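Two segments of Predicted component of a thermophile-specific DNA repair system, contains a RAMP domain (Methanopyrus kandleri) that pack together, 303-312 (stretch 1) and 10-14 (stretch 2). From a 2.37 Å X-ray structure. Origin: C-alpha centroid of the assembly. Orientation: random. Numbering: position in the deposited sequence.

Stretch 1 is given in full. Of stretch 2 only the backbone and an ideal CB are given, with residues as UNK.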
ATOM      1  N   ASP A 303     -19.247  17.731   2.590  1.00 60.20           N
ATOM      2  CA  ASP A 303     -18.011  17.940   3.350  1.00 60.04           C
ATOM      3  C   ASP A 303     -17.221  16.700   3.799  1.00 51.18           C
ATOM      4  O   ASP A 303     -16.191  16.842   4.461  1.00 48.83           O
ATOM      5  CB  ASP A 303     -18.341  18.782   4.591  1.00 66.82           C
ATOM      6  CG  ASP A 303     -17.194  19.681   5.014  1.00 70.50           C
ATOM      7  OD1 ASP A 303     -16.484  20.201   4.128  1.00 71.74           O
ATOM      8  OD2 ASP A 303     -17.005  19.869   6.234  1.00 70.82           O
ATOM      9  N   GLU A 304     -17.673  15.500   3.452  1.00 42.54           N
ATOM     10  CA  GLU A 304     -17.048  14.289   3.988  1.00 39.16           C
ATOM     11  C   GLU A 304     -15.845  13.839   3.156  1.00 39.87           C
ATOM     12  O   GLU A 304     -14.846  13.385   3.714  1.00 42.85           O
ATOM     13  CB  GLU A 304     -18.070  13.149   4.080  1.00 44.11           C
ATOM     14  CG  GLU A 304     -19.266  13.424   4.995  1.00 52.90           C
ATOM     15  CD  GLU A 304     -18.891  13.559   6.468  1.00 60.18           C
ATOM     16  OE1 GLU A 304     -17.718  13.315   6.829  1.00 57.96           O
ATOM     17  OE2 GLU A 304     -19.777  13.922   7.271  1.00 67.92           O
ATOM     18  N   VAL A 305     -15.928  13.960   1.835  1.00 31.05           N
ATOM     19  CA  VAL A 305     -14.794  13.623   0.980  1.00 28.32           C
ATOM     20  C   VAL A 305     -14.550  14.790   0.028  1.00 26.62           C
ATOM     21  O   VAL A 305     -15.056  14.811  -1.092  1.00 25.03           O
ATOM     22  CB  VAL A 305     -15.029  12.325   0.176  1.00 26.74           C
ATOM     23  CG1 VAL A 305     -13.776  11.949  -0.605  1.00 20.39           C
ATOM     24  CG2 VAL A 305     -15.434  11.184   1.100  1.00 23.83           C
ATOM     25  N   THR A 306     -13.749  15.750   0.482  1.00 27.34           N
ATOM     26  CA  THR A 306     -13.592  17.027  -0.210  1.00 29.87           C
ATOM     27  C   THR A 306     -12.850  16.922  -1.538  1.00 31.69           C
ATOM     28  O   THR A 306     -12.995  17.787  -2.403  1.00 31.35           O
ATOM     29  CB  THR A 306     -12.860  18.049   0.684  1.00 28.70           C
ATOM     30  OG1 THR A 306     -11.475  17.699   0.787  1.00 30.38           O
ATOM     31  CG2 THR A 306     -13.480  18.072   2.069  1.00 26.82           C
ATOM     32  N   TYR A 307     -12.061  15.863  -1.693  1.00 24.53           N
ATOM     33  CA  TYR A 307     -11.246  15.675  -2.888  1.00 22.60           C
ATOM     34  C   TYR A 307     -12.100  15.534  -4.139  1.00 28.03           C
ATOM     35  O   TYR A 307     -11.676  15.910  -5.233  1.00 29.82           O
ATOM     36  CB  TYR A 307     -10.353  14.442  -2.734  1.00 23.80           C
ATOM     37  CG  TYR A 307      -9.395  14.203  -3.885  1.00 28.89           C
ATOM     38  CD1 TYR A 307      -8.575  15.222  -4.358  1.00 31.36           C
ATOM     39  CD2 TYR A 307      -9.296  12.954  -4.486  1.00 31.90           C
ATOM     40  CE1 TYR A 307      -7.685  15.001  -5.399  1.00 27.91           C
ATOM     41  CE2 TYR A 307      -8.414  12.723  -5.528  1.00 29.84           C
ATOM     42  CZ  TYR A 307      -7.610  13.751  -5.980  1.00 31.55           C
ATOM     43  OH  TYR A 307      -6.736  13.525  -7.019  1.00 35.21           O
ATOM     44  N   LEU A 308     -13.304  14.995  -3.969  1.00 26.10           N
ATOM     45  CA  LEU A 308     -14.177  14.710  -5.101  1.00 25.39           C
ATOM     46  C   LEU A 308     -14.575  15.974  -5.861  1.00 25.77           C
ATOM     47  O   LEU A 308     -14.782  15.931  -7.073  1.00 30.83           O
ATOM     48  CB  LEU A 308     -15.427  13.960  -4.638  1.00 18.66           C
ATOM     49  CG  LEU A 308     -15.174  12.583  -4.011  1.00 20.04           C
ATOM     50  CD1 LEU A 308     -16.480  11.837  -3.792  1.00 19.54           C
ATOM     51  CD2 LEU A 308     -14.204  11.746  -4.844  1.00 17.37           C
ATOM     52  N   SER A 309     -14.666  17.097  -5.155  1.00 23.21           N
ATOM     53  CA  SER A 309     -15.055  18.357  -5.788  1.00 28.85           C
ATOM     54  C   SER A 309     -13.953  18.927  -6.677  1.00 26.58           C
ATOM     55  O   SER A 309     -14.214  19.780  -7.524  1.00 31.44           O
ATOM     56  CB  SER A 309     -15.443  19.392  -4.727  1.00 33.35           C
ATOM     57  OG  SER A 309     -16.618  19.008  -4.032  1.00 38.31           O
ATOM     58  N   ASP A 310     -12.727  18.449  -6.492  1.00 27.63           N
ATOM     59  CA  ASP A 310     -11.593  18.928  -7.277  1.00 30.73           C
ATOM     60  C   ASP A 310     -11.408  18.124  -8.558  1.00 35.67           C
ATOM     61  O   ASP A 310     -10.574  18.466  -9.396  1.00 42.86           O
ATOM     62  CB  ASP A 310     -10.305  18.875  -6.453  1.00 31.73           C
ATOM     63  CG  ASP A 310     -10.382  19.712  -5.192  1.00 38.02           C
ATOM     64  OD1 ASP A 310     -11.306  20.543  -5.086  1.00 43.04           O
ATOM     65  OD2 ASP A 310      -9.512  19.544  -4.310  1.00 41.46           O
ATOM     66  N   LEU A 311     -12.177  17.053  -8.663  1.00 34.19           N
ATOM     67  CA  LEU A 311     -12.044  16.093  -9.739  1.00 35.71           C
ATOM     68  C   LEU A 311     -13.086  16.254 -10.825  1.00 37.06           C
ATOM     69  O   LEU A 311     -14.251  16.491 -10.564  1.00 33.36           O
ATOM     70  CB  LEU A 311     -12.142  14.675  -9.184  1.00 33.69           C
ATOM     71  CG  LEU A 311     -10.851  13.954  -8.827  1.00 31.64           C
ATOM     72  CD1 LEU A 311      -9.779  14.943  -8.435  1.00 33.19           C
ATOM     73  CD2 LEU A 311     -11.087  12.945  -7.726  1.00 28.85           C
ATOM     74  N   GLU A 312     -12.634  16.100 -12.055  1.00 42.63           N
ATOM     75  CA  GLU A 312     -13.511  15.908 -13.186  1.00 45.64           C
ATOM     76  C   GLU A 312     -13.790  14.412 -13.239  1.00 38.90           C
ATOM     77  O   GLU A 312     -12.994  13.614 -12.771  1.00 37.93           O
ATOM     78  CB  GLU A 312     -12.825  16.390 -14.457  1.00 56.95           C
ATOM     79  CG  GLU A 312     -13.700  17.218 -15.379  1.00 70.50           C
ATOM     80  CD  GLU A 312     -14.336  18.419 -14.706  1.00 82.05           C
ATOM     81  OE1 GLU A 312     -13.757  19.517 -14.777  1.00 87.70           O
ATOM     82  OE2 GLU A 312     -15.427  18.273 -14.123  1.00 84.15           O
ATOM     83  N   UNK A  10      -8.821   3.024  -6.065  1.00 27.59           N
ATOM     84  CA  UNK A  10      -9.416   3.566  -4.849  1.00 23.59           C
ATOM     85  C   UNK A  10      -9.391   5.084  -4.930  1.00 25.21           C
ATOM     86  O   UNK A  10      -8.339   5.675  -5.172  1.00 25.32           O
ATOM     87  CB  UNK A  10      -8.679   3.072  -3.602  1.00 23.59           C
ATOM     88  N   UNK A  11     -10.549   5.711  -4.740  1.00 20.27           N
ATOM     89  CA  UNK A  11     -10.646   7.166  -4.802  1.00 22.33           C
ATOM     90  C   UNK A  11     -11.290   7.736  -3.544  1.00 24.60           C
ATOM     91  O   UNK A  11     -12.356   7.291  -3.116  1.00 26.91           O
ATOM     92  CB  UNK A  11     -11.443   7.592  -6.036  1.00 22.33           C
ATOM     93  N   UNK A  12     -10.629   8.728  -2.958  1.00 20.74           N
ATOM     94  CA  UNK A  12     -11.124   9.390  -1.768  1.00 20.82           C
ATOM     95  C   UNK A  12     -10.109  10.407  -1.293  1.00 21.97           C
ATOM     96  O   UNK A  12      -9.474  11.076  -2.106  1.00 17.75           O
ATOM     97  CB  UNK A  12     -11.432   8.376  -0.665  1.00 20.82           C
ATOM     98  N   UNK A  13      -9.913  10.497   0.018  1.00 19.59           N
ATOM     99  CA  UNK A  13      -8.922  11.423   0.547  1.00 19.30           C
ATOM    100  C   UNK A  13      -8.375  10.982   1.898  1.00 20.75           C
ATOM    101  O   UNK A  13      -8.958  10.142   2.587  1.00 20.02           O
ATOM    102  CB  UNK A  13      -9.530  12.822   0.669  1.00 19.30           C
ATOM    103  N   UNK A  14      -7.227  11.546   2.252  1.00 20.10           N
ATOM    104  CA  UNK A  14      -6.620  11.313   3.550  1.00 21.37           C
ATOM    105  C   UNK A  14      -6.921  12.484   4.477  1.00 24.02           C
ATOM    106  O   UNK A  14      -6.605  13.627   4.153  1.00 20.60           O
ATOM    107  CB  UNK A  14      -5.110  11.104   3.414  1.00 21.37           C
TER

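Stretch 2 is a strand that runs past a turn-rich segment of the same chain, nearly 300 residues away in sequence. The contact is small, burying 308 Å² over both sides, and it is concentrated on three successive positions of the strand.

Position 10 has extended backbone angles, -81/127. Its ideal CB has nothing of stretch 1 within 5.5 Å, so stretch 1 sets no preference here, and any residue that tolerates a strand would fit. The deposited residue is Leu 10, which makes no contact with stretch 1.

Position 11 is also extended, -126/130, and its CA-to-CB bond points sideways. The nearest atom to the ideal CB is CD2 of Leu 308, 5.1 Å away. CD2 of Leu 311 lies in the same region, so the surface on offer is apolar and a gap of moderate size remains. Valine, isoleucine or leucine would suit it, and so might methionine. The deposited residue is Val 11, with chi1 in the t well. Its CG1 sits 3.9 Å from CD2 of Leu 308 and 4.1 Å from CD2 of Leu 311, so one methyl group meets both leucines.

Position 12 has backbone angles of 176/-140, a region that glycine reaches far more easily than other residues. The CA-to-CB direction points away from stretch 1, and the ideal CB would lie 4.3 Å from CG1 of Val 305. That distance alone does not exclude a small side chain such as alanine, so the backbone angles are the stronger clue. The deposited residue is Gly 12. Its CA packs 3.9 Å from CG1 of Val 305. Its carbonyl O lies 3.0 Å from CD2 of Tyr 307, approaching the ring obliquely.

Position 13 faces stretch 1 directly. The ideal CB is 3.9 Å from CB of Tyr 307 and 4.5 Å from CG1 of Val 305. Beyond these apolar atoms, the start of the turn offers donors: the backbone N atoms of Thr 306 and Tyr 307, and the OG1 hydroxyl of Thr 306. An acceptor on a side chain long enough to reach them is favoured. Glutamate or glutamine could do so; aspartate or asparagine would have a shorter reach. The deposited residue is Glu 13, with chi1 p and chi2 t, and its carboxylate ends among these groups. Thr 306 N donates to OE1 of Glu 13 at 3.1 Å, with a good angle of 160°. Thr 306 OG1 donates to OE2 of Glu 13 at 2.6 Å. Tyr 307 N gives OE2 of Glu 13 a weak bond at 2.9 Å, its angle being only 128°. On the way, CG of Glu 13 passes 4.0 Å from CG1 of Val 305. The carboxylate thus ties the strand to the turn through both backbone and side-chain donors.

Position 14 is extended, -100/123, and its ideal CB again has no atom of stretch 1 within 5.5 Å. Many residues would serve. The deposited residue is Ile 14, which does not touch stretch 1.

Stretch 2 10-14: LVGEI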
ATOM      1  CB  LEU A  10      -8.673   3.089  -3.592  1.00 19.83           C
ATOM      2  CG  LEU A  10      -8.722   1.628  -3.117  1.00 23.90           C
ATOM      3  CD1 LEU A  10      -8.276   0.626  -4.179  1.00 20.98           C
ATOM      4  CD2 LEU A  10      -7.897   1.458  -1.845  1.00 19.84           C
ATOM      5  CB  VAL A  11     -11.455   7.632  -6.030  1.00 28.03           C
ATOM      6  CG1 VAL A  11     -11.504   9.158  -6.096  1.00 25.39           C
ATOM      7  CG2 VAL A  11     -10.873   7.052  -7.312  1.00 27.04           C
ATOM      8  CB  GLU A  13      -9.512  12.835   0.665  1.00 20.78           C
ATOM      9  CG  GLU A  13     -10.615  12.972   1.703  1.00 23.70           C
ATOM     10  CD  GLU A  13     -11.177  14.385   1.793  1.00 28.11           C
ATOM     11  OE1 GLU A  13     -11.948  14.651   2.738  1.00 24.32           O
ATOM     12  OE2 GLU A  13     -10.858  15.222   0.920  1.00 28.00           O
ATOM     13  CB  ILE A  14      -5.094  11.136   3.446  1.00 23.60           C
ATOM     14  CG1 ILE A  14      -4.743  10.017   2.463  1.00 22.16           C
ATOM     15  CG2 ILE A  14      -4.489  10.883   4.824  1.00 19.17           C
ATOM     16  CD1 ILE A  14      -3.278   9.982   2.088  1.00 21.04           C
TER
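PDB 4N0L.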